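Local coordinates for protein aminotransferase TlmJ (Streptoalloteichus hindustanus, PDB 5UID) that probably catalyses pyridoxal-5'-phosphate-dependent amino-group transfer, as a homodimeric member of the DegT/DnrJ/EryC1 aminotransferase family, at residues T126-G136 and V153-A162; G173-F183 and D193-D201. One frame throughout, in Å; residues are numbered along the deposited sequence.

Contact 1 of 2, residues T126-G136 and V153-A162; sequences TKAVVVLHYGG and VPLVEDSACA
H133 reaches across to E157, NE2 donating to OE2 at 2.8 Å. The glutamate uses its anti lone pair, with OE2 13° from the ring plane, while the carboxylate is turned 73° against the ring. S159 OG sits at the ring edge, 3.3 Å from H133 CE1, and A162 CB packs obliquely 3.6 Å from H133 ND1. A water bridges the turn, accepting from H133 N and C161 N and donating to D158 O. Between the strands the parallel ladder is firm: V156 N meets V129 O at 2.7 Å, V130 lies alongside V156, and L155 CD1 rests 3.8 Å from V129 CG1. Helix 141-151 makes the beta-alpha-beta crossover and covers the V129, L155 and E157 face; M69 of helix 61-72 packs on V130 and V156 on the other. The start is looser: K127 is exposed, and the side chains of partly exposed V153 and P154 add apolar contact, V153 CG1 lying 3.7 Å from V129 CG2, though P154 O still takes the V129 N-H. At the buried end, E157 OE2 also accepts from G173 N and OE1 from G176 N; so many donors probably favour an ionised carboxylate and hold the H133 ring with a proton on NE2.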
loop_
_atom_site.group_PDB
_atom_site.type_symbol
_atom_site.label_atom_id
_atom_site.label_comp_id
_atom_site.label_asym_id
_atom_site.label_seq_id
_atom_site.Cartn_x
_atom_site.Cartn_y
_atom_site.Cartn_z
ATOM N N THR A 126 5.800 -19.529 -21.796
ATOM C CA THR A 126 6.243 -19.266 -20.431
ATOM C C THR A 126 7.175 -18.059 -20.400
ATOM O O THR A 126 8.238 -18.071 -21.029
ATOM C CB THR A 126 6.944 -20.494 -19.853
ATOM O OG1 THR A 126 6.110 -21.646 -20.019
ATOM C CG2 THR A 126 7.228 -20.290 -18.369
ATOM N N LYS A 127 6.780 -17.021 -19.662
ATOM C CA LYS A 127 7.580 -15.811 -19.542
ATOM C C LYS A 127 8.173 -15.609 -18.156
ATOM O O LYS A 127 9.021 -14.725 -17.990
ATOM C CB LYS A 127 6.743 -14.579 -19.915
ATOM C CG LYS A 127 6.257 -14.579 -21.355
ATOM C CD LYS A 127 7.413 -14.618 -22.340
ATOM C CE LYS A 127 6.907 -14.583 -23.776
ATOM N NZ LYS A 127 8.023 -14.549 -24.760
ATOM N N ALA A 128 7.760 -16.392 -17.165
ATOM C CA ALA A 128 8.304 -16.273 -15.820
ATOM C C ALA A 128 7.912 -17.506 -15.021
ATOM O O ALA A 128 6.979 -18.230 -15.377
ATOM C CB ALA A 128 7.813 -15.003 -15.117
ATOM N N VAL A 129 8.647 -17.735 -13.939
ATOM C CA VAL A 129 8.332 -18.772 -12.965
ATOM C C VAL A 129 8.346 -18.128 -11.586
ATOM O O VAL A 129 9.286 -17.399 -11.247
ATOM C CB VAL A 129 9.326 -19.946 -13.030
ATOM C CG1 VAL A 129 9.061 -20.933 -11.901
ATOM C CG2 VAL A 129 9.239 -20.645 -14.378
ATOM N N VAL A 130 7.299 -18.377 -10.804
ATOM C CA VAL A 130 7.192 -17.870 -9.442
ATOM C C VAL A 130 7.170 -19.060 -8.498
ATOM O O VAL A 130 6.407 -20.010 -8.708
ATOM C CB VAL A 130 5.937 -16.996 -9.249
ATOM C CG1 VAL A 130 5.880 -16.456 -7.824
ATOM C CG2 VAL A 130 5.927 -15.858 -10.252
ATOM N N VAL A 131 8.010 -19.013 -7.469
ATOM C CA VAL A 131 8.080 -20.073 -6.475
ATOM C C VAL A 131 8.184 -19.432 -5.096
ATOM O O VAL A 131 8.657 -18.300 -4.950
ATOM C CB VAL A 131 9.268 -21.025 -6.747
ATOM C CG1 VAL A 131 10.589 -20.375 -6.353
ATOM C CG2 VAL A 131 9.076 -22.350 -6.034
ATOM N N LEU A 132 7.706 -20.147 -4.086
ATOM C CA LEU A 132 7.912 -19.770 -2.696
ATOM C C LEU A 132 8.741 -20.848 -2.004
ATOM O O LEU A 132 9.136 -21.847 -2.611
ATOM C CB LEU A 132 6.578 -19.530 -1.978
ATOM C CG LEU A 132 5.445 -20.559 -2.020
ATOM C CD1 LEU A 132 5.678 -21.723 -1.061
ATOM C CD2 LEU A 132 4.120 -19.872 -1.716
ATOM N N HIS A 133 9.010 -20.629 -0.723
ATOM C CA HIS A 133 9.822 -21.530 0.091
ATOM C C HIS A 133 8.945 -21.976 1.255
ATOM O O HIS A 133 8.983 -21.373 2.330
ATOM C CB HIS A 133 11.099 -20.837 0.568
ATOM C CG HIS A 133 11.735 -19.962 -0.467
ATOM N ND1 HIS A 133 11.495 -18.607 -0.545
ATOM C CD2 HIS A 133 12.596 -20.252 -1.472
ATOM C CE1 HIS A 133 12.184 -18.097 -1.550
ATOM N NE2 HIS A 133 12.860 -19.074 -2.130
ATOM N N TYR A 134 8.168 -23.039 1.038
ATOM C CA TYR A 134 7.066 -23.360 1.939
ATOM C C TYR A 134 7.549 -23.528 3.371
ATOM O O TYR A 134 8.440 -24.337 3.650
ATOM C CB TYR A 134 6.338 -24.621 1.481
ATOM C CG TYR A 134 5.087 -24.865 2.295
ATOM C CD1 TYR A 134 3.880 -24.279 1.939
ATOM C CD2 TYR A 134 5.122 -25.649 3.443
ATOM C CE1 TYR A 134 2.737 -24.486 2.691
ATOM C CE2 TYR A 134 3.985 -25.860 4.200
ATOM C CZ TYR A 134 2.797 -25.274 3.819
ATOM O OH TYR A 134 1.664 -25.485 4.571
ATOM N N GLY A 135 6.950 -22.754 4.276
ATOM C CA GLY A 135 7.266 -22.816 5.685
ATOM C C GLY A 135 8.641 -22.322 6.062
ATOM O O GLY A 135 8.998 -22.386 7.245
ATOM N N GLY A 136 9.417 -21.813 5.107
ATOM C CA GLY A 136 10.802 -21.467 5.319
ATOM C C GLY A 136 11.782 -22.446 4.709
ATOM O O GLY A 136 12.959 -22.104 4.545
ATOM N N VAL A 153 14.208 -18.459 -18.693
ATOM C CA VAL A 153 12.957 -17.975 -18.114
ATOM C C VAL A 153 13.279 -17.240 -16.815
ATOM O O VAL A 153 13.971 -17.806 -15.958
ATOM C CB VAL A 153 11.974 -19.130 -17.857
ATOM C CG1 VAL A 153 10.766 -18.640 -17.081
ATOM C CG2 VAL A 153 11.547 -19.759 -19.182
ATOM N N PRO A 154 12.817 -16.004 -16.640
ATOM C CA PRO A 154 13.058 -15.304 -15.373
ATOM C C PRO A 154 12.375 -16.011 -14.211
ATOM O O PRO A 154 11.244 -16.491 -14.325
ATOM C CB PRO A 154 12.460 -13.912 -15.616
ATOM C CG PRO A 154 12.424 -13.764 -17.103
ATOM C CD PRO A 154 12.167 -15.139 -17.637
ATOM N N LEU A 155 13.076 -16.071 -13.082
ATOM C CA LEU A 155 12.578 -16.719 -11.876
ATOM C C LEU A 155 12.307 -15.662 -10.814
ATOM O O LEU A 155 13.201 -14.883 -10.465
ATOM C CB LEU A 155 13.578 -17.751 -11.356
ATOM C CG LEU A 155 13.202 -18.394 -10.023
ATOM C CD1 LEU A 155 11.899 -19.164 -10.152
ATOM C CD2 LEU A 155 14.322 -19.298 -9.528
ATOM N N VAL A 156 11.079 -15.641 -10.303
ATOM C CA VAL A 156 10.673 -14.736 -9.236
ATOM C C VAL A 156 10.478 -15.557 -7.969
ATOM O O VAL A 156 9.763 -16.566 -7.978
ATOM C CB VAL A 156 9.389 -13.970 -9.599
ATOM C CG1 VAL A 156 8.992 -13.035 -8.466
ATOM C CG2 VAL A 156 9.584 -13.191 -10.893
ATOM N N GLU A 157 11.114 -15.128 -6.884
ATOM C CA GLU A 157 11.037 -15.819 -5.603
ATOM C C GLU A 157 10.119 -15.045 -4.666
ATOM O O GLU A 157 10.470 -13.954 -4.204
ATOM C CB GLU A 157 12.422 -15.974 -4.984
ATOM C CG GLU A 157 13.250 -17.106 -5.555
ATOM C CD GLU A 157 14.602 -17.199 -4.883
ATOM O OE1 GLU A 157 15.587 -16.683 -5.453
ATOM O OE2 GLU A 157 14.669 -17.759 -3.768
ATOM N N ASP A 158 8.948 -15.609 -4.386
ATOM C CA ASP A 158 8.106 -15.109 -3.302
ATOM C C ASP A 158 8.720 -15.634 -2.010
ATOM O O ASP A 158 8.448 -16.753 -1.573
ATOM C CB ASP A 158 6.656 -15.552 -3.479
ATOM C CG ASP A 158 5.725 -14.952 -2.431
ATOM O OD1 ASP A 158 6.220 -14.340 -1.461
ATOM O OD2 ASP A 158 4.489 -15.092 -2.580
ATOM N N SER A 159 9.570 -14.813 -1.396
ATOM C CA SER A 159 10.315 -15.191 -0.203
ATOM C C SER A 159 9.614 -14.787 1.092
ATOM O O SER A 159 10.279 -14.641 2.125
ATOM C CB SER A 159 11.716 -14.577 -0.253
ATOM O OG SER A 159 12.313 -14.810 -1.517
ATOM N N ALA A 160 8.290 -14.618 1.067
ATOM C CA ALA A 160 7.585 -14.172 2.266
ATOM C C ALA A 160 7.671 -15.194 3.394
ATOM O O ALA A 160 7.592 -14.824 4.571
ATOM C CB ALA A 160 6.126 -13.863 1.934
ATOM N N CYS A 161 7.837 -16.477 3.064
ATOM C CA CYS A 161 7.994 -17.511 4.079
ATOM C C CYS A 161 9.428 -17.653 4.577
ATOM O O CYS A 161 9.649 -18.340 5.581
ATOM C CB CYS A 161 7.541 -18.873 3.542
ATOM S SG CYS A 161 5.881 -18.948 2.850
ATOM N N ALA A 162 10.401 -17.033 3.911
ATOM C CA ALA A 162 11.810 -17.370 4.105
ATOM C C ALA A 162 12.652 -16.101 4.241
ATOM O O ALA A 162 13.608 -15.878 3.500
ATOM C CB ALA A 162 12.300 -18.234 2.946
HETATM O O HOH W 1 8.762 -18.046 0.708
#

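Contact 2 of 2, residues G173-F183 and D193-D201; sequences GTLGDVGVWSF and DGGMLCFRD. With PLP (pyridoxal-5'-phosphate), chain J.
W181 presents a ring edge to C198, its CZ3 3.5 Å from C198 CB, with M196 O also near the ring plane. With CG anti to the carbonyl carbon (chi1 -71°), the indole lies back along the hairpin toward C198. M196, a selenomethionine on the W181 face, is crossed obliquely by F183 from the loop beyond, F183 CE2 lying 3.9 Å from M196 CB; F44 of helix 35-48 meets both aromatic rings edge-to-face. The opposite face is built differently: V180 and L197 stand side by side, CG2 to CD2 3.7 Å, and V178 does the same with F199, CG2 to CD2 3.7 Å, over helices 61-72 and 202-212. G179 and C198 form a hydrogen-bonded antiparallel pair, G179 N to C198 O 2.8 Å, whereas the M196 N bond to W181 O is weak. F183 N closes the ladder on G194 O at 2.7 Å. This joins strand 195-199, antiparallel to its neighbours, to the large-domain sheet of a fold-type I enzyme. D193 then leads into a PLP pocket: its O lies 3.1 Å from PLP O4A, while its carboxylate salt-bridges R244 and bonds N248 of the second subunit, so the apolar side-chain rows give way to a polar end where D193 touches both PLP and the second subunit.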
loop_
_atom_site.group_PDB
_atom_site.type_symbol
_atom_site.label_atom_id
_atom_site.label_comp_id
_atom_site.label_asym_id
_atom_site.label_seq_id
_atom_site.Cartn_x
_atom_site.Cartn_y
_atom_site.Cartn_z
ATOM N N GLY A 173 15.556 -15.809 -2.109
ATOM C CA GLY A 173 15.219 -14.556 -2.748
ATOM C C GLY A 173 16.349 -13.918 -3.526
ATOM O O GLY A 173 16.135 -12.875 -4.157
ATOM N N THR A 174 17.545 -14.507 -3.498
ATOM C CA THR A 174 18.687 -14.003 -4.241
ATOM C C THR A 174 19.212 -14.995 -5.269
ATOM O O THR A 174 20.236 -14.721 -5.907
ATOM C CB THR A 174 19.824 -13.622 -3.281
ATOM O OG1 THR A 174 20.295 -14.797 -2.608
ATOM C CG2 THR A 174 19.340 -12.608 -2.249
ATOM N N LEU A 175 18.556 -16.142 -5.442
ATOM C CA LEU A 175 19.012 -17.133 -6.409
ATOM C C LEU A 175 18.364 -16.958 -7.774
ATOM O O LEU A 175 18.969 -17.319 -8.789
ATOM C CB LEU A 175 18.739 -18.548 -5.892
ATOM C CG LEU A 175 19.755 -19.168 -4.929
ATOM C CD1 LEU A 175 19.756 -18.468 -3.577
ATOM C CD2 LEU A 175 19.480 -20.655 -4.766
ATOM N N GLY A 176 17.152 -16.421 -7.823
ATOM C CA GLY A 176 16.478 -16.135 -9.070
ATOM C C GLY A 176 16.792 -14.741 -9.567
ATOM O O GLY A 176 17.790 -14.124 -9.187
ATOM N N ASP A 177 15.914 -14.235 -10.427
ATOM C CA ASP A 177 16.079 -12.899 -10.982
ATOM C C ASP A 177 15.460 -11.825 -10.096
ATOM O O ASP A 177 16.006 -10.720 -9.992
ATOM C CB ASP A 177 15.475 -12.843 -12.385
ATOM C CG ASP A 177 16.195 -13.753 -13.361
ATOM O OD1 ASP A 177 17.293 -13.382 -13.826
ATOM O OD2 ASP A 177 15.675 -14.851 -13.644
ATOM N N VAL A 178 14.331 -12.123 -9.455
ATOM C CA VAL A 178 13.645 -11.180 -8.582
ATOM C C VAL A 178 13.260 -11.895 -7.294
ATOM O O VAL A 178 12.829 -13.053 -7.319
ATOM C CB VAL A 178 12.396 -10.572 -9.256
ATOM C CG1 VAL A 178 11.742 -9.540 -8.343
ATOM C CG2 VAL A 178 12.752 -9.949 -10.607
ATOM N N GLY A 179 13.426 -11.208 -6.173
ATOM C CA GLY A 179 12.944 -11.689 -4.885
ATOM C C GLY A 179 11.995 -10.679 -4.268
ATOM O O GLY A 179 12.196 -9.471 -4.399
ATOM N N VAL A 180 10.951 -11.184 -3.611
ATOM C CA VAL A 180 9.959 -10.350 -2.942
ATOM C C VAL A 180 9.763 -10.867 -1.523
ATOM O O VAL A 180 9.688 -12.080 -1.299
ATOM C CB VAL A 180 8.612 -10.330 -3.699
ATOM C CG1 VAL A 180 7.803 -9.106 -3.303
ATOM C CG2 VAL A 180 8.828 -10.374 -5.211
ATOM N N TRP A 181 9.679 -9.945 -0.567
ATOM C CA TRP A 181 9.470 -10.275 0.834
ATOM C C TRP A 181 8.235 -9.558 1.360
ATOM O O TRP A 181 7.820 -8.522 0.832
ATOM C CB TRP A 181 10.683 -9.890 1.692
ATOM C CG TRP A 181 11.884 -10.749 1.470
ATOM C CD1 TRP A 181 12.319 -11.769 2.262
ATOM C CD2 TRP A 181 12.808 -10.665 0.382
ATOM N NE1 TRP A 181 13.458 -12.326 1.735
ATOM C CE2 TRP A 181 13.780 -11.666 0.579
ATOM C CE3 TRP A 181 12.907 -9.840 -0.743
ATOM C CZ2 TRP A 181 14.835 -11.865 -0.306
ATOM C CZ3 TRP A 181 13.954 -10.039 -1.617
ATOM C CH2 TRP A 181 14.904 -11.044 -1.396
ATOM N N SER A 182 7.656 -10.117 2.421
ATOM C CA SER A 182 6.511 -9.527 3.100
ATOM C C SER A 182 6.865 -9.214 4.544
ATOM O O SER A 182 7.505 -10.018 5.227
ATOM C CB SER A 182 5.294 -10.450 3.081
ATOM O OG SER A 182 4.268 -9.920 3.912
ATOM N N PHE A 183 6.430 -8.043 5.007
ATOM C CA PHE A 183 6.570 -7.650 6.401
ATOM C C PHE A 183 5.204 -7.382 7.027
ATOM O O PHE A 183 5.079 -6.554 7.933
ATOM C CB PHE A 183 7.478 -6.426 6.528
ATOM C CG PHE A 183 8.806 -6.574 5.824
ATOM C CD1 PHE A 183 9.559 -7.731 5.961
ATOM C CD2 PHE A 183 9.294 -5.556 5.019
ATOM C CE1 PHE A 183 10.781 -7.868 5.312
ATOM C CE2 PHE A 183 10.514 -5.684 4.368
ATOM C CZ PHE A 183 11.258 -6.844 4.515
ATOM N N ASP A 193 2.643 -3.241 7.838
ATOM C CA ASP A 193 2.637 -3.565 6.421
ATOM C C ASP A 193 3.971 -3.130 5.835
ATOM O O ASP A 193 4.577 -2.157 6.293
ATOM C CB ASP A 193 1.476 -2.889 5.674
ATOM C CG ASP A 193 0.201 -3.709 5.718
ATOM O OD1 ASP A 193 0.269 -4.933 5.469
ATOM O OD2 ASP A 193 -0.870 -3.131 6.000
ATOM N N GLY A 194 4.432 -3.870 4.832
ATOM C CA GLY A 194 5.719 -3.580 4.236
ATOM C C GLY A 194 6.194 -4.656 3.284
ATOM O O GLY A 194 5.917 -5.843 3.483
ATOM N N GLY A 195 6.911 -4.247 2.236
ATOM C CA GLY A 195 7.447 -5.187 1.278
ATOM C C GLY A 195 8.866 -4.817 0.899
ATOM O O GLY A 195 9.367 -3.741 1.237
HETATM N N MSE A 196 9.504 -5.730 0.182
HETATM C CA MSE A 196 10.857 -5.501 -0.295
HETATM C C MSE A 196 11.087 -6.253 -1.595
HETATM O O MSE A 196 10.643 -7.388 -1.755
HETATM C CB MSE A 196 11.880 -5.929 0.758
HETATM C CG MSE A 196 13.302 -5.496 0.446
HETATM SE SE MSE A 196 13.647 -3.607 0.813
HETATM C CE MSE A 196 13.649 -3.687 2.759
ATOM N N LEU A 197 11.777 -5.606 -2.528
ATOM C CA LEU A 197 12.151 -6.212 -3.796
ATOM C C LEU A 197 13.666 -6.320 -3.885
ATOM O O LEU A 197 14.388 -5.439 -3.410
ATOM C CB LEU A 197 11.621 -5.393 -4.974
ATOM C CG LEU A 197 10.131 -5.511 -5.280
ATOM C CD1 LEU A 197 9.717 -4.434 -6.262
ATOM C CD2 LEU A 197 9.826 -6.891 -5.835
ATOM N N CYS A 198 14.144 -7.405 -4.489
ATOM C CA CYS A 198 15.560 -7.574 -4.778
ATOM C C CYS A 198 15.711 -8.030 -6.220
ATOM O O CYS A 198 15.118 -9.036 -6.621
ATOM C CB CYS A 198 16.218 -8.581 -3.829
ATOM S SG CYS A 198 17.995 -8.793 -4.102
ATOM N N PHE A 199 16.501 -7.291 -6.991
ATOM C CA PHE A 199 16.703 -7.571 -8.404
ATOM C C PHE A 199 18.146 -7.976 -8.653
ATOM O O PHE A 199 19.075 -7.358 -8.123
ATOM C CB PHE A 199 16.355 -6.352 -9.264
ATOM C CG PHE A 199 14.914 -5.952 -9.188
ATOM C CD1 PHE A 199 14.477 -5.073 -8.212
ATOM C CD2 PHE A 199 13.994 -6.454 -10.094
ATOM C CE1 PHE A 199 13.149 -4.703 -8.140
ATOM C CE2 PHE A 199 12.664 -6.088 -10.027
ATOM C CZ PHE A 199 12.241 -5.212 -9.048
ATOM N N ARG A 200 18.329 -9.021 -9.458
ATOM C CA ARG A 200 19.674 -9.367 -9.903
ATOM C C ARG A 200 20.229 -8.288 -10.823
ATOM O O ARG A 200 21.428 -7.987 -10.790
ATOM C CB ARG A 200 19.655 -10.724 -10.603
ATOM C CG ARG A 200 20.917 -11.548 -10.409
ATOM C CD ARG A 200 20.561 -12.933 -9.898
ATOM N NE ARG A 200 21.024 -13.997 -10.782
ATOM C CZ ARG A 200 21.740 -15.041 -10.379
ATOM N NH1 ARG A 200 22.063 -15.168 -9.100
ATOM N NH2 ARG A 200 22.124 -15.964 -11.252
ATOM N N ASP A 201 19.365 -7.683 -11.637
ATOM C CA ASP A 201 19.768 -6.623 -12.551
ATOM C C ASP A 201 19.587 -5.272 -11.870
ATOM O O ASP A 201 18.453 -4.912 -11.529
ATOM C CB ASP A 201 18.941 -6.681 -13.824
ATOM C CG ASP A 201 19.321 -5.606 -14.827
ATOM O OD1 ASP A 201 20.395 -4.986 -14.678
ATOM O OD2 ASP A 201 18.537 -5.383 -15.772
HETATM N N1 PLP J . 2.804 3.546 10.455
HETATM C C2 PLP J . 3.178 2.279 10.840
HETATM C C2A PLP J . 3.837 2.059 12.165
HETATM C C3 PLP J . 2.941 1.195 10.004
HETATM O O3 PLP J . 3.321 -0.056 10.409
HETATM C C4 PLP J . 2.336 1.367 8.763
HETATM C C4A PLP J . 2.686 0.342 7.717
HETATM O O4A PLP J . 3.264 0.646 6.672
HETATM C C5 PLP J . 1.964 2.658 8.381
HETATM C C6 PLP J . 2.202 3.732 9.230
HETATM C C5A PLP J . 1.286 2.936 7.055
HETATM O O4P PLP J . 0.284 1.980 6.787
HETATM O O HOH W 2 17.159 -11.712 -6.723
HETATM O O HOH W 3 16.649 -8.771 -11.902
#

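In the fold
Contacts 1 and 2 belong to one sheet, their centres about 10 Å apart, and strands 155-158 and 178-182 are the neighbours that fuse them. E157 N lies 2.7 Å from V178 O, a probable backbone bond. E157 OE2 lies 2.7 Å from G173 N, a probable hydrogen bond that ties the 173-176 loop to strand 155-158, and S159 OG packs 3.2 Å from G173 CA. The C-terminal ends of both parallel strands serve the cofactor linked to K187: the D158 carboxylate of contact 1 lies close to its pyridine nitrogen, as in other fold-type I enzymes, and S182 OG of contact 2 bonds its phosphate. The separate PLP molecule sits farther along contact 2, beyond D193, where T191 O hydrogen-bonds it.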